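Local coordinates for protein type C neurotoxin (Clostridium botulinum, PDB 3PME) that probably binds gangliosides and membrane lipid of nerve cells, as the receptor binding domain of a botulinum neurotoxin of the C/D mosaic serotype, at residues A[43-48]-A[191-196]; A[72-77]-A[140-145]; A[28-33]-A[51-56]. All blocks are in the same frame, centred on the assembly; numbering follows the deposited sequence.

In the fold
All three contacts lie in the N-terminal half of the receptor binding domain, which belongs to the concanavalin-like clan. Contacts 1 and 2 share one antiparallel sheet. Strands 193-201 and 68-77 are neighbours in it, and the backbones of W194 and K76 meet where the contacts join, W194 N lying 2.8 Å from K76 O. Their centres are about 13 Å apart. Contact 3 belongs to a separate three-stranded sheet. It packs on contact 1, where F43 CD2 comes to 3.4 Å from I52 CD1, and their centres are about 12 Å apart. Contacts 2 and 3 do not touch, with nearest atoms about 11 Å apart. All three are structural packing within this lectin-like half.

Contact 1 (A[43-48]-A[191-196]); sequences FKLSSS and QMLWIR
Strands 43-45 and 193-196 run antiparallel, their axes 4.8 Å apart at the closest point. Four backbone hydrogen bonds join them. F43 and I195 form one hydrogen-bonded pair, and L45 and L193 form another. The shortest bond runs 2.8 Å from L45 N to L193 O and arrives almost along the carbonyl axis. K44 and W194 face each other in the non-hydrogen-bonded pair between. CA-H...O contacts supplement the bonds, as from W194 CA to F43 O.

CH-pi packing is found on both faces of the sheet. K44 is fully extended, with CG anti to the backbone N (chi1 -174°). This lays its methylenes alongside the W194 indole, and CG sits over the face of the five-membered ring, 4.0 Å from its centroid. CD follows at 3.7 Å from W194 NE1. On the other face, the F43 ring takes the crowded position between N and the carbonyl carbon (chi1 54°). That turns it over the neighbouring strand. I195 CB lies over the ring face, and I195 CG2 comes to 3.7 Å from F43 CZ, near the rim.

The remaining side-chain contacts are plain van der Waals packing. M192 bends at chi3, and its chain crosses K44 obliquely, with SD 3.5 Å from K44 CE. L45 and L193 lie side by side, pointing the same way, with L45 CD1 3.9 Å from L193 CD1. S46 CB touches M192 CB just past the paired region.

W194 also makes a cation-pi contact with K76, while F181 meets the F43 ring edge-to-face. L45 and L193 both pack on I90 of strand 87-90, and I195 on F73 and I75. Within the sheet, strand 34-35 pairs with 42-45, and strand 68-77 pairs with 193-201.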
loop_
_atom_site.group_PDB
_atom_site.type_symbol
_atom_site.label_atom_id
_atom_site.label_comp_id
_atom_site.label_asym_id
_atom_site.label_seq_id
_atom_site.Cartn_x
_atom_site.Cartn_y
_atom_site.Cartn_z
ATOM N N PHE A 43 -7.898 8.497 8.412
ATOM C CA PHE A 43 -7.655 9.801 8.982
ATOM C C PHE A 43 -6.158 10.061 9.019
ATOM O O PHE A 43 -5.352 9.125 9.063
ATOM C CB PHE A 43 -8.336 9.995 10.348
ATOM C CG PHE A 43 -8.019 8.935 11.370
ATOM C CD1 PHE A 43 -8.815 7.801 11.487
ATOM C CD2 PHE A 43 -6.955 9.094 12.241
ATOM C CE1 PHE A 43 -8.543 6.835 12.446
ATOM C CE2 PHE A 43 -6.676 8.129 13.211
ATOM C CZ PHE A 43 -7.474 7.004 13.309
ATOM N N LYS A 44 -5.791 11.331 8.955
ATOM C CA LYS A 44 -4.406 11.730 8.841
ATOM C C LYS A 44 -3.990 12.496 10.083
ATOM O O LYS A 44 -4.697 13.404 10.533
ATOM C CB LYS A 44 -4.247 12.617 7.602
ATOM C CG LYS A 44 -2.826 13.003 7.258
ATOM C CD LYS A 44 -2.805 13.932 6.041
ATOM C CE LYS A 44 -1.388 14.286 5.634
ATOM N NZ LYS A 44 -1.383 15.218 4.471
ATOM N N LEU A 45 -2.846 12.121 10.643
ATOM C CA LEU A 45 -2.242 12.878 11.726
ATOM C C LEU A 45 -0.998 13.559 11.172
ATOM O O LEU A 45 -0.017 12.893 10.830
ATOM C CB LEU A 45 -1.894 11.958 12.894
ATOM C CG LEU A 45 -3.043 11.075 13.385
ATOM C CD1 LEU A 45 -2.576 10.149 14.501
ATOM C CD2 LEU A 45 -4.215 11.929 13.852
ATOM N N SER A 46 -1.045 14.884 11.058
ATOM C CA SER A 46 0.033 15.619 10.394
ATOM C C SER A 46 0.512 16.833 11.175
ATOM O O SER A 46 1.464 17.499 10.767
ATOM C CB SER A 46 -0.389 16.038 8.983
ATOM O OG SER A 46 -1.539 16.872 9.003
ATOM N N SER A 47 -0.143 17.117 12.294
ATOM C CA SER A 47 0.220 18.262 13.124
ATOM C C SER A 47 0.069 17.966 14.611
ATOM O O SER A 47 -0.754 17.144 15.016
ATOM C CB SER A 47 -0.619 19.484 12.750
ATOM O OG SER A 47 -0.467 20.509 13.716
ATOM N N SER A 48 0.864 18.658 15.418
ATOM C CA SER A 48 0.863 18.488 16.867
ATOM C C SER A 48 -0.521 18.658 17.503
ATOM O O SER A 48 -0.807 18.073 18.547
ATOM C CB SER A 48 1.856 19.468 17.504
ATOM O OG SER A 48 1.980 19.241 18.897
ATOM N N GLN A 191 6.461 15.167 8.235
ATOM C CA GLN A 191 6.220 14.085 9.178
ATOM C C GLN A 191 4.723 13.935 9.429
ATOM O O GLN A 191 4.070 14.832 9.961
ATOM C CB GLN A 191 7.005 14.319 10.474
ATOM C CG GLN A 191 8.513 14.206 10.262
ATOM C CD GLN A 191 9.321 14.453 11.518
ATOM O OE1 GLN A 191 8.978 15.306 12.334
ATOM N NE2 GLN A 191 10.412 13.712 11.672
ATOM N N MET A 192 4.182 12.799 9.008
ATOM C CA MET A 192 2.745 12.579 9.026
ATOM C C MET A 192 2.481 11.083 8.937
ATOM O O MET A 192 3.355 10.315 8.565
ATOM C CB MET A 192 2.085 13.305 7.846
ATOM C CG MET A 192 2.467 12.737 6.469
ATOM S SD MET A 192 2.048 13.831 5.097
ATOM C CE MET A 192 3.187 15.176 5.399
ATOM N N LEU A 193 1.268 10.681 9.291
ATOM C CA LEU A 193 0.859 9.296 9.116
ATOM C C LEU A 193 -0.636 9.221 8.906
ATOM O O LEU A 193 -1.375 10.163 9.221
ATOM C CB LEU A 193 1.258 8.446 10.330
ATOM C CG LEU A 193 0.558 8.736 11.658
ATOM C CD1 LEU A 193 -0.725 7.948 11.795
ATOM C CD2 LEU A 193 1.482 8.407 12.813
ATOM N N TRP A 194 -1.075 8.081 8.389
ATOM C CA TRP A 194 -2.482 7.816 8.135
ATOM C C TRP A 194 -2.826 6.516 8.822
ATOM O O TRP A 194 -2.004 5.600 8.863
ATOM C CB TRP A 194 -2.748 7.631 6.635
ATOM C CG TRP A 194 -2.496 8.819 5.753
ATOM C CD1 TRP A 194 -3.442 9.622 5.193
ATOM C CD2 TRP A 194 -1.223 9.303 5.280
ATOM N NE1 TRP A 194 -2.843 10.588 4.412
ATOM C CE2 TRP A 194 -1.486 10.415 4.445
ATOM C CE3 TRP A 194 0.103 8.904 5.471
ATOM C CZ2 TRP A 194 -0.469 11.143 3.822
ATOM C CZ3 TRP A 194 1.116 9.629 4.848
ATOM C CH2 TRP A 194 0.818 10.741 4.029
ATOM N N ILE A 195 -4.049 6.437 9.335
ATOM C CA ILE A 195 -4.594 5.193 9.872
ATOM C C ILE A 195 -5.934 4.962 9.188
ATOM O O ILE A 195 -6.628 5.919 8.837
ATOM C CB ILE A 195 -4.788 5.300 11.392
ATOM C CG1 ILE A 195 -3.421 5.290 12.084
ATOM C CG2 ILE A 195 -5.661 4.141 11.931
ATOM C CD1 ILE A 195 -3.478 5.688 13.551
ATOM N N ARG A 196 -6.310 3.711 8.975
ATOM C CA ARG A 196 -7.670 3.440 8.507
ATOM C C ARG A 196 -8.265 2.193 9.139
ATOM O O ARG A 196 -7.547 1.299 9.577
ATOM C CB ARG A 196 -7.738 3.347 6.980
ATOM C CG ARG A 196 -7.289 1.995 6.401
ATOM C CD ARG A 196 -7.457 2.063 4.898
ATOM N NE ARG A 196 -7.487 0.769 4.231
ATOM C CZ ARG A 196 -6.442 0.220 3.632
ATOM N NH1 ARG A 196 -5.261 0.832 3.641
ATOM N NH2 ARG A 196 -6.577 -0.933 3.001
#

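Contact 2 (A[72-77]-A[140-145]); sequences SFWIKI and WFFVTI
Aromatic packing is tight around W74 and F142, on one face of the antiparallel pair 72-77 and 141-145. F142 CB sits squarely over the six-membered ring of W74, 3.6 Å from its centroid and only 4° off the ring normal. The two ring planes are oblique, at 40°. F142 CD1 approaches W74 NE1 to 3.3 Å, and the N-H of that indole is bonded to Q217. Beside this pair, K76 crosses W140 with CD over the five-membered ring, 3.6 Å from its centroid.

The other face holds phenylalanine-aliphatic pairs. I75 CG2 rests over the F141 ring, 3.5 Å from CZ. V143 CB lies over the F73 ring. Both phenylalanines hold the crowded chi1 position near 60°, which swings each ring across to the other strand. Four backbone hydrogen bonds, the shortest 2.8 Å from V143 N to F73 O, fix this register.

The S72-T144 pair is looser, with S72 CB 4.1 Å from T144 OG1. S72 CB still touches F142 CZ, and the whole contact is buried. At the opposite end the K76 tip turns away from W140, and NZ forms a salt bridge with D409.

Helix 207-218 covers the W74 and F142 face. Strand 68-77 lies between strands 193-201 and 141-148, and strand 152-157 pairs with 141-148 beyond.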
loop_
_atom_site.group_PDB
_atom_site.type_symbol
_atom_site.label_atom_id
_atom_site.label_comp_id
_atom_site.label_asym_id
_atom_site.label_seq_id
_atom_site.Cartn_x
_atom_site.Cartn_y
_atom_site.Cartn_z
ATOM N N SER A 72 -7.326 -3.942 15.520
ATOM C CA SER A 72 -6.864 -3.992 14.138
ATOM C C SER A 72 -6.989 -2.630 13.468
ATOM O O SER A 72 -7.873 -1.853 13.790
ATOM C CB SER A 72 -7.620 -5.051 13.337
ATOM O OG SER A 72 -8.966 -4.665 13.106
ATOM N N PHE A 73 -6.080 -2.342 12.542
ATOM C CA PHE A 73 -6.114 -1.089 11.785
ATOM C C PHE A 73 -5.027 -1.168 10.741
ATOM O O PHE A 73 -4.134 -2.005 10.848
ATOM C CB PHE A 73 -5.832 0.116 12.692
ATOM C CG PHE A 73 -4.529 0.023 13.453
ATOM C CD1 PHE A 73 -4.480 -0.621 14.685
ATOM C CD2 PHE A 73 -3.363 0.583 12.951
ATOM C CE1 PHE A 73 -3.294 -0.720 15.393
ATOM C CE2 PHE A 73 -2.163 0.496 13.652
ATOM C CZ PHE A 73 -2.125 -0.169 14.888
ATOM N N TRP A 74 -5.094 -0.301 9.729
ATOM C CA TRP A 74 -3.984 -0.157 8.794
ATOM C C TRP A 74 -3.271 1.137 9.126
ATOM O O TRP A 74 -3.885 2.090 9.602
ATOM C CB TRP A 74 -4.481 -0.082 7.343
ATOM C CG TRP A 74 -5.280 -1.256 6.911
ATOM C CD1 TRP A 74 -6.494 -1.649 7.397
ATOM C CD2 TRP A 74 -4.930 -2.197 5.892
ATOM N NE1 TRP A 74 -6.918 -2.772 6.743
ATOM C CE2 TRP A 74 -5.974 -3.137 5.818
ATOM C CE3 TRP A 74 -3.833 -2.331 5.028
ATOM C CZ2 TRP A 74 -5.953 -4.205 4.921
ATOM C CZ3 TRP A 74 -3.816 -3.389 4.131
ATOM C CH2 TRP A 74 -4.869 -4.311 4.084
ATOM N N ILE A 75 -1.976 1.193 8.845
ATOM C CA ILE A 75 -1.207 2.398 9.092
ATOM C C ILE A 75 -0.234 2.643 7.926
ATOM O O ILE A 75 0.201 1.702 7.252
ATOM C CB ILE A 75 -0.470 2.307 10.459
ATOM C CG1 ILE A 75 0.091 3.669 10.892
ATOM C CG2 ILE A 75 0.585 1.189 10.445
ATOM C CD1 ILE A 75 0.458 3.720 12.384
ATOM N N LYS A 76 0.078 3.917 7.708
ATOM C CA LYS A 76 0.958 4.359 6.628
ATOM C C LYS A 76 1.757 5.516 7.213
ATOM O O LYS A 76 1.178 6.527 7.612
ATOM C CB LYS A 76 0.123 4.822 5.431
ATOM C CG LYS A 76 0.931 5.421 4.295
ATOM C CD LYS A 76 0.012 5.693 3.105
ATOM C CE LYS A 76 0.763 6.363 1.943
ATOM N NZ LYS A 76 1.062 7.788 2.254
ATOM N N ILE A 77 3.076 5.355 7.307
ATOM C CA ILE A 77 3.930 6.292 8.032
ATOM C C ILE A 77 4.921 6.958 7.067
ATOM O O ILE A 77 5.674 6.281 6.386
ATOM C CB ILE A 77 4.672 5.593 9.194
ATOM C CG1 ILE A 77 3.673 4.856 10.090
ATOM C CG2 ILE A 77 5.445 6.603 10.026
ATOM C CD1 ILE A 77 4.309 3.747 10.909
ATOM N N TRP A 140 0.920 1.444 3.164
ATOM C CA TRP A 140 -0.121 0.923 4.052
ATOM C C TRP A 140 0.208 -0.509 4.441
ATOM O O TRP A 140 0.441 -1.342 3.570
ATOM C CB TRP A 140 -1.454 0.881 3.329
ATOM C CG TRP A 140 -2.097 2.214 3.065
ATOM C CD1 TRP A 140 -2.104 2.912 1.888
ATOM C CD2 TRP A 140 -2.862 2.987 3.992
ATOM N NE1 TRP A 140 -2.830 4.074 2.032
ATOM C CE2 TRP A 140 -3.317 4.135 3.310
ATOM C CE3 TRP A 140 -3.221 2.811 5.334
ATOM C CZ2 TRP A 140 -4.090 5.118 3.933
ATOM C CZ3 TRP A 140 -4.001 3.777 5.943
ATOM C CH2 TRP A 140 -4.425 4.914 5.245
ATOM N N PHE A 141 0.208 -0.802 5.741
ATOM C CA PHE A 141 0.235 -2.200 6.177
ATOM C C PHE A 141 -0.803 -2.440 7.264
ATOM O O PHE A 141 -1.199 -1.510 7.966
ATOM C CB PHE A 141 1.643 -2.683 6.571
ATOM C CG PHE A 141 2.275 -1.931 7.713
ATOM C CD1 PHE A 141 3.002 -0.772 7.485
ATOM C CD2 PHE A 141 2.227 -2.433 9.015
ATOM C CE1 PHE A 141 3.619 -0.093 8.529
ATOM C CE2 PHE A 141 2.848 -1.771 10.070
ATOM C CZ PHE A 141 3.550 -0.598 9.832
ATOM N N PHE A 142 -1.269 -3.680 7.343
ATOM C CA PHE A 142 -2.354 -4.068 8.249
ATOM C C PHE A 142 -1.786 -4.615 9.561
ATOM O O PHE A 142 -0.987 -5.563 9.574
ATOM C CB PHE A 142 -3.244 -5.105 7.567
ATOM C CG PHE A 142 -4.394 -5.576 8.417
ATOM C CD1 PHE A 142 -5.312 -4.667 8.928
ATOM C CD2 PHE A 142 -4.560 -6.929 8.685
ATOM C CE1 PHE A 142 -6.382 -5.099 9.711
ATOM C CE2 PHE A 142 -5.624 -7.368 9.455
ATOM C CZ PHE A 142 -6.537 -6.453 9.968
ATOM N N VAL A 143 -2.205 -4.002 10.658
ATOM C CA VAL A 143 -1.738 -4.394 11.986
ATOM C C VAL A 143 -2.863 -5.076 12.742
ATOM O O VAL A 143 -4.028 -4.660 12.667
ATOM C CB VAL A 143 -1.267 -3.164 12.795
ATOM C CG1 VAL A 143 -0.878 -3.552 14.235
ATOM C CG2 VAL A 143 -0.105 -2.470 12.080
ATOM N N THR A 144 -2.523 -6.132 13.472
ATOM C CA THR A 144 -3.493 -6.727 14.385
ATOM C C THR A 144 -2.762 -7.147 15.637
ATOM O O THR A 144 -1.749 -7.857 15.573
ATOM C CB THR A 144 -4.208 -7.953 13.805
ATOM O OG1 THR A 144 -4.646 -7.680 12.470
ATOM C CG2 THR A 144 -5.420 -8.295 14.674
ATOM N N ILE A 145 -3.270 -6.678 16.767
ATOM C CA ILE A 145 -2.736 -7.067 18.068
ATOM C C ILE A 145 -3.790 -7.907 18.771
ATOM O O ILE A 145 -4.928 -7.461 18.903
ATOM C CB ILE A 145 -2.474 -5.845 18.964
ATOM C CG1 ILE A 145 -1.659 -4.771 18.240
ATOM C CG2 ILE A 145 -1.782 -6.282 20.266
ATOM C CD1 ILE A 145 -0.308 -5.210 17.894
#

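Contact 3 (A[28-33]-A[51-56]); sequences RLEGDV and KIIVNL
R28 lies on the face it shares with I53, E30 and K51, and its chain can be traced over I53. CB starts 4.0 Å from I53 O, next to the backbone bonds. CG is anti to the backbone N (chi1 -178°), which sends the chain outward. A bend at chi3 (77°) then folds the guanidinium back over I53. I53 CB lies over one face of that flat group, toward its rim. At the tip, NH2 is 3.8 Å from I53 CG1 and also near CG2. The same nitrogen reaches the carboxylate of E30 in its own strand, with OE1 in the guanidinium plane. This salt bridge, 3.3 Å from NH2 to OE1, carries only a weak hydrogen bond. NH1 has a long, weak ion pair with E26.

E30 is extended beyond CG, so its carboxylate also passes close to I53. I53 thus packs against the R28 and E30 side chains. K51 lies on the same face, but its amine turns away to form a salt bridge with D184.

The other face is apolar. L29 CG meets I52 CG1 at 4.0 Å, and the V33 side chain crosses I52 at about a right angle, with CG1 against I52 CD1.

Backbone bonding is tight. R28 and I53 bond both ways, the R28 N to I53 O bond being almost straight at 2.8 Å. E30 and K51 form the second such pair. Its return bond, from K51 N to E30 O, is 3.0 Å long and reaches the oxygen from above the carbonyl plane.

Strand 51-55 is central in its three-stranded sheet, between 26-30 and 178-181. Through I52, and with V33 beside it, this sheet packs on F43 of the larger sheet, as expected for the two-layer, concanavalin-like beta-sandwich of this family.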
loop_
_atom_site.group_PDB
_atom_site.type_symbol
_atom_site.label_atom_id
_atom_site.label_comp_id
_atom_site.label_asym_id
_atom_site.label_seq_id
_atom_site.Cartn_x
_atom_site.Cartn_y
_atom_site.Cartn_z
ATOM N N ARG A 28 -14.659 12.629 19.230
ATOM C CA ARG A 28 -14.485 14.065 19.071
ATOM C C ARG A 28 -13.172 14.378 18.381
ATOM O O ARG A 28 -12.128 13.852 18.751
ATOM C CB ARG A 28 -14.537 14.775 20.422
ATOM C CG ARG A 28 -14.415 16.285 20.306
ATOM C CD ARG A 28 -14.581 16.977 21.651
ATOM N NE ARG A 28 -13.384 16.876 22.484
ATOM C CZ ARG A 28 -13.257 16.055 23.522
ATOM N NH1 ARG A 28 -14.254 15.252 23.867
ATOM N NH2 ARG A 28 -12.128 16.036 24.220
ATOM N N LEU A 29 -13.226 15.247 17.378
ATOM C CA LEU A 29 -12.026 15.628 16.651
ATOM C C LEU A 29 -11.537 17.009 17.063
ATOM O O LEU A 29 -12.286 17.987 17.008
ATOM C CB LEU A 29 -12.257 15.568 15.138
ATOM C CG LEU A 29 -12.181 14.177 14.500
ATOM C CD1 LEU A 29 -13.403 13.338 14.847
ATOM C CD2 LEU A 29 -12.028 14.295 12.998
ATOM N N GLU A 30 -10.278 17.075 17.484
ATOM C CA GLU A 30 -9.636 18.338 17.820
ATOM C C GLU A 30 -8.618 18.694 16.749
ATOM O O GLU A 30 -8.088 17.817 16.066
ATOM C CB GLU A 30 -8.952 18.253 19.182
ATOM C CG GLU A 30 -9.897 18.001 20.338
ATOM C CD GLU A 30 -9.213 18.154 21.679
ATOM O OE1 GLU A 30 -9.900 18.019 22.716
ATOM O OE2 GLU A 30 -7.989 18.409 21.694
ATOM N N GLY A 31 -8.346 19.985 16.595
ATOM C CA GLY A 31 -7.431 20.427 15.563
ATOM C C GLY A 31 -8.031 20.216 14.189
ATOM O O GLY A 31 -9.247 20.278 14.014
ATOM N N ASP A 32 -7.172 19.947 13.214
ATOM C CA ASP A 32 -7.601 19.887 11.827
ATOM C C ASP A 32 -7.344 18.510 11.234
ATOM O O ASP A 32 -6.636 18.371 10.233
ATOM C CB ASP A 32 -6.876 20.962 11.016
ATOM C CG ASP A 32 -6.910 22.323 11.694
ATOM O OD1 ASP A 32 -7.976 22.698 12.237
ATOM O OD2 ASP A 32 -5.865 23.015 11.690
ATOM N N VAL A 33 -7.928 17.491 11.852
ATOM C CA VAL A 33 -7.764 16.129 11.358
ATOM C C VAL A 33 -8.469 15.932 10.012
ATOM O O VAL A 33 -9.692 16.088 9.901
ATOM C CB VAL A 33 -8.280 15.102 12.386
ATOM C CG1 VAL A 33 -8.125 13.680 11.849
ATOM C CG2 VAL A 33 -7.543 15.269 13.698
ATOM N N LYS A 51 -5.997 15.849 16.881
ATOM C CA LYS A 51 -6.314 14.721 17.760
ATOM C C LYS A 51 -7.718 14.186 17.545
ATOM O O LYS A 51 -8.650 14.942 17.285
ATOM C CB LYS A 51 -6.189 15.117 19.230
ATOM C CG LYS A 51 -4.815 15.564 19.665
ATOM C CD LYS A 51 -4.781 15.731 21.174
ATOM C CE LYS A 51 -3.441 16.267 21.634
ATOM N NZ LYS A 51 -2.332 15.416 21.127
ATOM N N ILE A 52 -7.871 12.875 17.668
ATOM C CA ILE A 52 -9.194 12.286 17.753
ATOM C C ILE A 52 -9.329 11.723 19.158
ATOM O O ILE A 52 -8.508 10.920 19.582
ATOM C CB ILE A 52 -9.387 11.163 16.737
ATOM C CG1 ILE A 52 -9.172 11.684 15.312
ATOM C CG2 ILE A 52 -10.777 10.550 16.894
ATOM C CD1 ILE A 52 -9.310 10.612 14.244
ATOM N N ILE A 53 -10.340 12.169 19.892
ATOM C CA ILE A 53 -10.554 11.680 21.248
ATOM C C ILE A 53 -11.759 10.759 21.240
ATOM O O ILE A 53 -12.859 11.171 20.865
ATOM C CB ILE A 53 -10.836 12.832 22.228
ATOM C CG1 ILE A 53 -9.799 13.953 22.082
ATOM C CG2 ILE A 53 -10.940 12.308 23.662
ATOM C CD1 ILE A 53 -8.382 13.487 22.065
ATOM N N VAL A 54 -11.557 9.506 21.629
ATOM C CA VAL A 54 -12.653 8.545 21.673
ATOM C C VAL A 54 -12.964 8.182 23.118
ATOM O O VAL A 54 -12.086 7.743 23.844
ATOM C CB VAL A 54 -12.313 7.265 20.883
ATOM C CG1 VAL A 54 -13.472 6.274 20.925
ATOM C CG2 VAL A 54 -11.948 7.608 19.433
ATOM N N ASN A 55 -14.207 8.396 23.538
ATOM C CA ASN A 55 -14.646 7.945 24.855
ATOM C C ASN A 55 -15.661 6.825 24.717
ATOM O O ASN A 55 -16.783 7.048 24.259
ATOM C CB ASN A 55 -15.263 9.103 25.641
ATOM C CG ASN A 55 -14.230 10.092 26.117
ATOM O OD1 ASN A 55 -13.469 9.808 27.039
ATOM N ND2 ASN A 55 -14.200 11.265 25.499
ATOM N N LEU A 56 -15.257 5.618 25.091
ATOM C CA LEU A 56 -16.146 4.470 25.075
ATOM C C LEU A 56 -17.134 4.571 26.222
ATOM O O LEU A 56 -16.850 5.195 27.242
ATOM C CB LEU A 56 -15.347 3.176 25.242
ATOM C CG LEU A 56 -14.603 2.578 24.044
ATOM C CD1 LEU A 56 -13.762 3.616 23.335
ATOM C CD2 LEU A 56 -13.742 1.403 24.531
#